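Long-range contacts in carboxypeptidase D (Drosophila melanogaster, PDB 3MN8), which removes C-terminal arginine or lysine from peptides and proteins with a catalytic zinc ion, here seen as the first active carboxypeptidase domain and its transthyretin-like partner: residues D176-L181 with A200-I205; P226-L231 with M289-Y294; V385-F390 with F414-V419. All coordinates share one frame; numbering follows the deposited sequence.

Interaction 1 of 3, residues D176-L181 with A200-I205; sequences DFPDRL and ALVNWI
The ring of Phe177 overlaps the side chains of Val202 and Leu201, meeting the helix with CD2, CE2 and CZ. Val202 CG2 lies 3.7 Å from Phe177 CD2, approaching the ring obliquely, and the two side chains pass side by side, pointing opposite ways. Leu201 comes to the rim instead: its CB sits near the ring plane, 4.1 Å from Phe177 CZ. CG of Phe177 is anti to its own carbonyl carbon (chi1 -74°), which starts the ring off toward the helix. Further along the helix, Ile205 CD1 makes a looser contact, 4.4 Å from Phe177 CE2. All of this belongs to the zinc carboxypeptidase domain, where the irregular chain at 176-181 lies against helix 196-205, with Met143 touching both Phe177 and Leu201. The Phe177 side chain is about 9 Å from those of the zinc ligands His101 and His217. An alanine in place of Phe177 would probably open a gap beside Val202 CG2 and Leu201 CB, since no ring would be left to fill it. Pro178 adds a second apolar touch, its CD 4.2 Å from Val202 CG2. Phe292 of helix 289-296 packs on the same proline, and Met289 of that helix touches Leu201.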
loop_
_atom_site.group_PDB
_atom_site.type_symbol
_atom_site.label_atom_id
_atom_site.label_comp_id
_atom_site.label_asym_id
_atom_site.label_seq_id
_atom_site.Cartn_x
_atom_site.Cartn_y
_atom_site.Cartn_z
ATOM N N ASP A 176 -7.972 14.947 -2.926
ATOM C CA ASP A 176 -8.334 15.599 -1.671
ATOM C C ASP A 176 -7.271 15.528 -0.573
ATOM O O ASP A 176 -7.451 16.094 0.505
ATOM C CB ASP A 176 -9.656 15.031 -1.160
ATOM C CG ASP A 176 -10.324 15.935 -0.157
ATOM O OD1 ASP A 176 -10.229 17.164 -0.327
ATOM O OD2 ASP A 176 -10.945 15.415 0.793
ATOM N N PHE A 177 -6.168 14.835 -0.844
ATOM C CA PHE A 177 -5.098 14.683 0.141
ATOM C C PHE A 177 -4.161 15.879 0.052
ATOM O O PHE A 177 -4.080 16.520 -0.988
ATOM C CB PHE A 177 -4.341 13.360 -0.073
ATOM C CG PHE A 177 -5.116 12.130 0.376
ATOM C CD1 PHE A 177 -6.155 11.609 -0.407
ATOM C CD2 PHE A 177 -4.817 11.503 1.574
ATOM C CE1 PHE A 177 -6.870 10.489 0.001
ATOM C CE2 PHE A 177 -5.531 10.386 1.989
ATOM C CZ PHE A 177 -6.557 9.878 1.202
ATOM N N PRO A 178 -3.475 16.200 1.157
ATOM C CA PRO A 178 -2.465 17.259 1.159
ATOM C C PRO A 178 -1.388 17.020 0.083
ATOM O O PRO A 178 -0.914 15.892 -0.123
ATOM C CB PRO A 178 -1.856 17.153 2.561
ATOM C CG PRO A 178 -2.919 16.506 3.403
ATOM C CD PRO A 178 -3.651 15.584 2.486
ATOM N N ASP A 179 -1.007 18.096 -0.601
ATOM C CA ASP A 179 -0.025 18.014 -1.669
ATOM C C ASP A 179 1.336 18.451 -1.158
ATOM O O ASP A 179 1.445 19.446 -0.440
ATOM C CB ASP A 179 -0.443 18.890 -2.847
ATOM C CG ASP A 179 0.389 18.625 -4.090
ATOM O OD1 ASP A 179 0.625 17.435 -4.398
ATOM O OD2 ASP A 179 0.806 19.600 -4.761
ATOM N N ARG A 180 2.373 17.703 -1.525
ATOM C CA ARG A 180 3.728 18.014 -1.093
ATOM C C ARG A 180 4.135 19.400 -1.594
ATOM O O ARG A 180 4.913 20.100 -0.953
ATOM C CB ARG A 180 4.689 16.958 -1.618
ATOM C CG ARG A 180 4.610 16.821 -3.104
ATOM C CD ARG A 180 5.309 15.588 -3.583
ATOM N NE ARG A 180 5.326 15.583 -5.039
ATOM C CZ ARG A 180 6.291 16.123 -5.768
ATOM N NH1 ARG A 180 7.329 16.702 -5.171
ATOM N NH2 ARG A 180 6.223 16.076 -7.091
ATOM N N LEU A 181 3.593 19.809 -2.731
ATOM C CA LEU A 181 3.937 21.121 -3.275
ATOM C C LEU A 181 3.055 22.265 -2.741
ATOM O O LEU A 181 2.962 23.326 -3.358
ATOM C CB LEU A 181 3.928 21.069 -4.800
ATOM C CG LEU A 181 4.826 19.957 -5.346
ATOM C CD1 LEU A 181 4.503 19.650 -6.811
ATOM C CD2 LEU A 181 6.294 20.323 -5.162
ATOM N N ALA A 200 -9.856 10.471 7.595
ATOM C CA ALA A 200 -9.692 9.194 8.264
ATOM C C ALA A 200 -8.384 8.536 7.849
ATOM O O ALA A 200 -7.599 8.083 8.684
ATOM C CB ALA A 200 -10.868 8.273 7.938
ATOM N N LEU A 201 -8.149 8.488 6.549
ATOM C CA LEU A 201 -6.981 7.801 6.033
ATOM C C LEU A 201 -5.707 8.566 6.315
ATOM O O LEU A 201 -4.664 7.979 6.611
ATOM C CB LEU A 201 -7.136 7.527 4.535
ATOM C CG LEU A 201 -7.707 6.121 4.391
ATOM C CD1 LEU A 201 -9.228 6.153 4.388
ATOM C CD2 LEU A 201 -7.144 5.421 3.171
ATOM N N VAL A 202 -5.785 9.884 6.210
ATOM C CA VAL A 202 -4.644 10.703 6.571
ATOM C C VAL A 202 -4.196 10.313 7.972
ATOM O O VAL A 202 -3.034 9.980 8.187
ATOM C CB VAL A 202 -4.994 12.189 6.536
ATOM C CG1 VAL A 202 -3.921 12.999 7.261
ATOM C CG2 VAL A 202 -5.168 12.650 5.082
ATOM N N ASN A 203 -5.143 10.333 8.906
ATOM C CA ASN A 203 -4.880 10.043 10.307
ATOM C C ASN A 203 -4.241 8.695 10.469
ATOM O O ASN A 203 -3.324 8.505 11.269
ATOM C CB ASN A 203 -6.189 10.033 11.093
ATOM C CG ASN A 203 -6.553 11.390 11.630
ATOM O OD1 ASN A 203 -6.022 12.422 11.194
ATOM N ND2 ASN A 203 -7.468 11.404 12.594
ATOM N N TRP A 204 -4.762 7.749 9.707
ATOM C CA TRP A 204 -4.315 6.378 9.789
ATOM C C TRP A 204 -2.896 6.263 9.277
ATOM O O TRP A 204 -2.006 5.746 9.960
ATOM C CB TRP A 204 -5.256 5.491 8.982
ATOM C CG TRP A 204 -5.057 4.045 9.217
ATOM C CD1 TRP A 204 -4.952 3.416 10.426
ATOM C CD2 TRP A 204 -4.947 3.017 8.216
ATOM N NE1 TRP A 204 -4.768 2.060 10.239
ATOM C CE2 TRP A 204 -4.764 1.791 8.892
ATOM C CE3 TRP A 204 -4.976 3.016 6.818
ATOM C CZ2 TRP A 204 -4.612 0.581 8.214
ATOM C CZ3 TRP A 204 -4.825 1.817 6.152
ATOM C CH2 TRP A 204 -4.646 0.617 6.847
ATOM N N ILE A 205 -2.681 6.783 8.079
ATOM C CA ILE A 205 -1.388 6.659 7.404
ATOM C C ILE A 205 -0.223 7.168 8.269
ATOM O O ILE A 205 0.860 6.570 8.274
ATOM C CB ILE A 205 -1.413 7.351 6.000
ATOM C CG1 ILE A 205 -2.435 6.672 5.084
ATOM C CG2 ILE A 205 -0.051 7.318 5.342
ATOM C CD1 ILE A 205 -2.816 7.489 3.867
#

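Interaction 2 of 3, residues P226-L231 with M289-Y294; sequences PYDNSL and MQDFNY. With GEM ((2-guanidinoethylmercapto)succinic acid), chain G.
Asp291 OD2 accepts the backbone N-H of Asp228 in a nearly straight bond of 2.6 Å, met on the syn side of the carboxylate and 18° out of its plane. This is the zinc carboxypeptidase domain beside its substrate pocket: helix 289-296 packs against the loop that follows strand 222-225, which holds a cis peptide bond between Pro226 and Tyr227. The other oxygen of the same carboxylate, Asp291 OD1, receives Gln290 NE2 at 2.8 Å, nearly along its C-O axis and with the acceptor in the amide plane. CG of Gln290 is anti to its backbone N (chi1 -178°) and the chain runs on extended, carrying the amide to the Pro226 ring. Thr303 hydrogen-bonds Gln290 OE1, so the amide is held at both ends, with Gln290 NE2 3.2 Å from Pro226 CD. Asp291 OD2 also reaches the edge of the Tyr227 ring, whose plane is turned 82° from the carboxylate. Farther out, the side chains of Tyr227 and Tyr294 cross at about a right angle, and Tyr227 OH lies at the rim of the Tyr294 ring; Asp244 takes the hydroxyl of Tyr294. The bond to its backbone N is likely to steady Asp228 beside the bound guanidinoethylmercaptosuccinic acid, whose guanidinium resembles the end of an arginine substrate. There Asp228 OD1 stands 2.9 Å from N4 of the inhibitor.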
loop_
_atom_site.group_PDB
_atom_site.type_symbol
_atom_site.label_atom_id
_atom_site.label_comp_id
_atom_site.label_asym_id
_atom_site.label_seq_id
_atom_site.Cartn_x
_atom_site.Cartn_y
_atom_site.Cartn_z
ATOM N N PRO A 226 4.979 7.041 -7.847
ATOM C CA PRO A 226 5.297 8.468 -7.660
ATOM C C PRO A 226 6.410 9.006 -8.587
ATOM O O PRO A 226 7.246 8.241 -9.095
ATOM C CB PRO A 226 5.758 8.535 -6.194
ATOM C CG PRO A 226 5.116 7.355 -5.537
ATOM C CD PRO A 226 5.052 6.279 -6.589
ATOM N N TYR A 227 6.415 10.316 -8.822
ATOM C CA TYR A 227 5.379 11.215 -8.353
ATOM C C TYR A 227 4.274 11.315 -9.402
ATOM O O TYR A 227 4.484 10.977 -10.579
ATOM C CB TYR A 227 5.957 12.614 -8.125
ATOM C CG TYR A 227 6.908 12.761 -6.964
ATOM C CD1 TYR A 227 6.468 12.605 -5.650
ATOM C CD2 TYR A 227 8.237 13.108 -7.181
ATOM C CE1 TYR A 227 7.329 12.769 -4.589
ATOM C CE2 TYR A 227 9.106 13.266 -6.127
ATOM C CZ TYR A 227 8.645 13.093 -4.832
ATOM O OH TYR A 227 9.506 13.247 -3.778
ATOM N N ASP A 228 3.110 11.804 -8.971
ATOM C CA ASP A 228 1.940 11.976 -9.835
ATOM C C ASP A 228 1.888 13.397 -10.385
ATOM O O ASP A 228 1.093 13.703 -11.274
ATOM C CB ASP A 228 0.646 11.680 -9.060
ATOM C CG ASP A 228 0.337 10.177 -8.964
ATOM O OD1 ASP A 228 0.961 9.387 -9.706
ATOM O OD2 ASP A 228 -0.543 9.785 -8.153
ATOM N N ASN A 229 2.731 14.269 -9.844
ATOM C CA ASN A 229 2.759 15.661 -10.289
ATOM C C ASN A 229 4.143 16.310 -10.147
ATOM O O ASN A 229 5.083 15.683 -9.643
ATOM C CB ASN A 229 1.683 16.489 -9.568
ATOM C CG ASN A 229 2.039 16.797 -8.122
ATOM O OD1 ASN A 229 3.069 16.349 -7.591
ATOM N ND2 ASN A 229 1.179 17.573 -7.470
ATOM N N SER A 230 4.261 17.559 -10.594
ATOM C CA SER A 230 5.532 18.273 -10.503
ATOM C C SER A 230 5.327 19.771 -10.362
ATOM O O SER A 230 4.213 20.264 -10.527
ATOM C CB SER A 230 6.392 17.974 -11.731
ATOM O OG SER A 230 5.800 18.497 -12.898
ATOM N N LEU A 231 6.407 20.480 -10.048
ATOM C CA LEU A 231 6.421 21.949 -10.055
ATOM C C LEU A 231 6.166 22.520 -11.463
ATOM O O LEU A 231 5.581 23.598 -11.616
ATOM C CB LEU A 231 7.756 22.496 -9.516
ATOM C CG LEU A 231 7.981 22.710 -8.015
ATOM C CD1 LEU A 231 9.445 22.975 -7.749
ATOM C CD2 LEU A 231 7.142 23.856 -7.462
ATOM N N MET A 289 -3.436 10.186 -2.831
ATOM C CA MET A 289 -2.996 9.460 -1.647
ATOM C C MET A 289 -1.582 8.896 -1.823
ATOM O O MET A 289 -0.793 8.878 -0.882
ATOM C CB MET A 289 -3.988 8.336 -1.342
ATOM C CG MET A 289 -3.691 7.534 -0.094
ATOM S SD MET A 289 -5.119 6.511 0.335
ATOM C CE MET A 289 -5.262 5.429 -1.096
ATOM N N GLN A 290 -1.273 8.441 -3.035
ATOM C CA GLN A 290 0.018 7.819 -3.331
ATOM C C GLN A 290 1.145 8.722 -2.889
ATOM O O GLN A 290 1.924 8.390 -2.007
ATOM C CB GLN A 290 0.161 7.549 -4.833
ATOM C CG GLN A 290 1.460 6.867 -5.216
ATOM C CD GLN A 290 1.731 6.904 -6.719
ATOM O OE1 GLN A 290 1.374 5.977 -7.449
ATOM N NE2 GLN A 290 2.372 7.981 -7.185
ATOM N N ASP A 291 1.235 9.883 -3.514
ATOM C CA ASP A 291 2.344 10.774 -3.220
ATOM C C ASP A 291 2.279 11.256 -1.778
ATOM O O ASP A 291 3.300 11.651 -1.207
ATOM C CB ASP A 291 2.400 11.949 -4.213
ATOM C CG ASP A 291 2.878 11.522 -5.605
ATOM O OD1 ASP A 291 3.061 10.303 -5.834
ATOM O OD2 ASP A 291 3.078 12.404 -6.468
ATOM N N PHE A 292 1.083 11.214 -1.189
ATOM C CA PHE A 292 0.941 11.667 0.187
ATOM C C PHE A 292 1.660 10.716 1.147
ATOM O O PHE A 292 2.369 11.153 2.059
ATOM C CB PHE A 292 -0.517 11.843 0.588
ATOM C CG PHE A 292 -0.703 12.039 2.056
ATOM C CD1 PHE A 292 -0.691 13.312 2.594
ATOM C CD2 PHE A 292 -0.865 10.949 2.908
ATOM C CE1 PHE A 292 -0.844 13.511 3.964
ATOM C CE2 PHE A 292 -1.027 11.137 4.269
ATOM C CZ PHE A 292 -1.012 12.418 4.801
ATOM N N ASN A 293 1.499 9.420 0.920
ATOM C CA ASN A 293 2.271 8.427 1.656
ATOM C C ASN A 293 3.779 8.717 1.667
ATOM O O ASN A 293 4.419 8.752 2.724
ATOM C CB ASN A 293 2.006 7.028 1.093
ATOM C CG ASN A 293 0.724 6.404 1.648
ATOM O OD1 ASN A 293 0.759 5.615 2.603
ATOM N ND2 ASN A 293 -0.413 6.755 1.046
ATOM N N TYR A 294 4.335 8.942 0.485
ATOM C CA TYR A 294 5.781 9.058 0.345
ATOM C C TYR A 294 6.307 10.329 0.993
ATOM O O TYR A 294 7.310 10.309 1.710
ATOM C CB TYR A 294 6.175 9.003 -1.137
ATOM C CG TYR A 294 7.669 8.999 -1.390
ATOM C CD1 TYR A 294 8.477 7.954 -0.924
ATOM C CD2 TYR A 294 8.275 10.035 -2.110
ATOM C CE1 TYR A 294 9.849 7.948 -1.162
ATOM C CE2 TYR A 294 9.641 10.039 -2.356
ATOM C CZ TYR A 294 10.428 8.995 -1.880
ATOM O OH TYR A 294 11.789 9.000 -2.130
HETATM C C8 GEM G . -5.853 8.177 -11.681
HETATM S S7 GEM G . -4.775 7.617 -10.391
HETATM C C6 GEM G . -3.573 6.727 -11.337
HETATM C C5 GEM G . -2.946 7.547 -12.463
HETATM N N3 GEM G . -2.107 8.564 -11.849
HETATM C C1 GEM G . -1.519 9.589 -12.457
HETATM N N4 GEM G . -0.777 10.444 -11.764
HETATM N N2 GEM G . -1.676 9.767 -13.765
HETATM C C9 GEM G . -6.805 9.169 -11.067
HETATM O O14 GEM G . -6.760 9.341 -9.829
HETATM O O15 GEM G . -7.597 9.790 -11.808
HETATM C C10 GEM G . -6.593 7.034 -12.394
HETATM C C11 GEM G . -7.638 6.277 -11.584
HETATM O O12 GEM G . -7.583 5.022 -11.599
HETATM O O13 GEM G . -8.532 6.909 -10.965
#

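Interaction 3 of 3, residues V385-F390 with F414-V419; sequences VHASAF and FKLAPV
Phe414 starts the contact by laying one face of its ring under the methyl of Ala387. The CB of Ala387 stands 4.0 Å from the ring centroid and 20° off the normal, a CH-pi contact, and is displaced toward the rim, with Phe414 CG the closest ring atom at 3.8 Å. Both segments belong to the transthyretin-like domain, an all-beta unit that follows the catalytic domain. Strand 381-388 lies in its four-stranded antiparallel sheet and strand 410-415 in its three-stranded mixed sheet, so side chains rather than backbone hydrogen bonds join them here. CG of Phe414 is anti to the carbonyl carbon (chi1 -62°), which starts the ring off toward Val385. The far end of the ring reaches that residue: Phe414 CZ lies 3.9 Å from Val385 CG1, and the two side chains cross at about a right angle. At the ring edge, near its plane, Val385 O is 3.9 Å from Phe414 CE2, while His386 CA approaches the same carbon obliquely. Gln398 of strand 398-402 and Ser395 also touch the phenylalanine.

After Lys415, Leu416 brings the next apolar side chain back to the interface. Its two methyls divide the work. CD2 comes within 3.9 Å of the carbonyl oxygen Ala387 O and lies more loosely beside the methyl of the same alanine. CD1 faces the end of strand 381-388 and Ala389 just after it, with Ala389 CB 4.1 Å from Leu416 CD1. Val343 of strand 339-344 packs on both Ala387 and Leu416, and Tyr392 and Ser395 also touch the leucine. Beyond Leu416 the chain runs on to Val419, whose carbonyl O is hydrogen-bonded to Gln393 NE2.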
loop_
_atom_site.group_PDB
_atom_site.type_symbol
_atom_site.label_atom_id
_atom_site.label_comp_id
_atom_site.label_asym_id
_atom_site.label_seq_id
_atom_site.Cartn_x
_atom_site.Cartn_y
_atom_site.Cartn_z
ATOM N N VAL A 385 25.093 3.541 5.045
ATOM C CA VAL A 385 23.947 3.998 5.814
ATOM C C VAL A 385 24.433 4.686 7.076
ATOM O O VAL A 385 25.413 4.246 7.682
ATOM C CB VAL A 385 23.050 2.813 6.205
ATOM C CG1 VAL A 385 21.706 3.304 6.672
ATOM C CG2 VAL A 385 22.898 1.866 5.030
ATOM N N HIS A 386 23.765 5.769 7.463
ATOM C CA HIS A 386 24.038 6.414 8.748
ATOM C C HIS A 386 22.791 7.001 9.377
ATOM O O HIS A 386 21.782 7.213 8.697
ATOM C CB HIS A 386 25.149 7.475 8.637
ATOM C CG HIS A 386 24.710 8.794 8.060
ATOM N ND1 HIS A 386 23.442 9.031 7.586
ATOM C CD2 HIS A 386 25.404 9.945 7.874
ATOM C CE1 HIS A 386 23.365 10.276 7.141
ATOM N NE2 HIS A 386 24.541 10.849 7.307
ATOM N N ALA A 387 22.870 7.274 10.676
ATOM C CA ALA A 387 21.709 7.725 11.423
ATOM C C ALA A 387 22.015 9.001 12.177
ATOM O O ALA A 387 23.143 9.230 12.621
ATOM C CB ALA A 387 21.236 6.633 12.386
ATOM N N SER A 388 21.000 9.838 12.322
ATOM C CA SER A 388 21.162 11.049 13.096
ATOM C C SER A 388 19.876 11.380 13.844
ATOM O O SER A 388 18.799 10.845 13.542
ATOM C CB SER A 388 21.568 12.200 12.184
ATOM O OG SER A 388 20.626 12.360 11.137
ATOM N N ALA A 389 20.005 12.256 14.833
ATOM C CA ALA A 389 18.884 12.683 15.655
ATOM C C ALA A 389 19.291 13.914 16.463
ATOM O O ALA A 389 20.439 14.039 16.897
ATOM C CB ALA A 389 18.430 11.549 16.587
ATOM N N PHE A 390 18.344 14.823 16.654
ATOM C CA PHE A 390 18.562 16.012 17.466
ATOM C C PHE A 390 19.017 15.615 18.872
ATOM O O PHE A 390 18.444 14.717 19.490
ATOM C CB PHE A 390 17.269 16.835 17.522
ATOM C CG PHE A 390 17.341 18.039 18.419
ATOM C CD1 PHE A 390 16.675 18.054 19.636
ATOM C CD2 PHE A 390 18.058 19.158 18.044
ATOM C CE1 PHE A 390 16.734 19.166 20.470
ATOM C CE2 PHE A 390 18.119 20.271 18.874
ATOM C CZ PHE A 390 17.456 20.273 20.089
ATOM N N PHE A 414 22.058 1.040 15.138
ATOM C CA PHE A 414 22.858 2.204 15.442
ATOM C C PHE A 414 22.757 2.569 16.915
ATOM O O PHE A 414 21.659 2.609 17.481
ATOM C CB PHE A 414 22.409 3.384 14.586
ATOM C CG PHE A 414 22.582 3.152 13.116
ATOM C CD1 PHE A 414 21.562 2.577 12.373
ATOM C CD2 PHE A 414 23.769 3.497 12.476
ATOM C CE1 PHE A 414 21.713 2.358 11.011
ATOM C CE2 PHE A 414 23.936 3.279 11.116
ATOM C CZ PHE A 414 22.904 2.711 10.379
ATOM N N LYS A 415 23.911 2.808 17.533
ATOM C CA LYS A 415 23.968 3.499 18.813
ATOM C C LYS A 415 24.486 4.923 18.601
ATOM O O LYS A 415 25.495 5.143 17.925
ATOM C CB LYS A 415 24.827 2.744 19.828
ATOM C CG LYS A 415 24.227 1.425 20.254
ATOM C CD LYS A 415 24.821 0.940 21.569
ATOM C CE LYS A 415 23.973 -0.172 22.188
ATOM N NZ LYS A 415 24.420 -0.503 23.577
ATOM N N LEU A 416 23.765 5.884 19.169
ATOM C CA LEU A 416 24.114 7.293 19.059
ATOM C C LEU A 416 24.394 7.849 20.434
ATOM O O LEU A 416 23.664 7.555 21.384
ATOM C CB LEU A 416 22.960 8.088 18.451
ATOM C CG LEU A 416 22.370 7.604 17.132
ATOM C CD1 LEU A 416 21.288 8.564 16.628
ATOM C CD2 LEU A 416 23.476 7.453 16.117
ATOM N N ALA A 417 25.447 8.659 20.535
ATOM C CA ALA A 417 25.794 9.298 21.797
ATOM C C ALA A 417 25.138 10.665 21.846
ATOM O O ALA A 417 24.961 11.300 20.815
ATOM C CB ALA A 417 27.293 9.413 21.942
ATOM N N PRO A 418 24.729 11.112 23.037
ATOM C CA PRO A 418 24.159 12.454 23.037
ATOM C C PRO A 418 25.285 13.418 22.704
ATOM O O PRO A 418 26.431 13.128 23.040
ATOM C CB PRO A 418 23.701 12.642 24.490
ATOM C CG PRO A 418 23.686 11.258 25.094
ATOM C CD PRO A 418 24.752 10.506 24.379
ATOM N N VAL A 419 24.972 14.528 22.045
ATOM C CA VAL A 419 25.966 15.554 21.730
ATOM C C VAL A 419 26.935 15.829 22.888
ATOM O O VAL A 419 28.084 16.223 22.667
ATOM C CB VAL A 419 25.284 16.877 21.323
ATOM C CG1 VAL A 419 24.556 16.704 20.007
ATOM C CG2 VAL A 419 24.315 17.343 22.410
#

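How the interactions relate
From the N terminus, interaction 1 closes first, bringing helix 196-205 back against the chain at 176-181 across 18 intervening residues, of which 183-190 are not modelled. Interaction 2 then opens after strand 222-225 and closes 58 residues later on helix 289-296. Interaction 3 comes last, with 23 residues, including strand 398-402, between its segments. The three follow in series, with no nesting or crossing. Interactions 1 and 2 touch inside the catalytic domain: Asp179 OD1 probably hydrogen-bonds Asn229 ND2, Arg180 lies in cation-pi contact with Tyr227, and Ile205 meets Asn293. Interaction 3 joins the two sheets of the transthyretin-like domain, its nearest atoms about 14 Å from those of interaction 2.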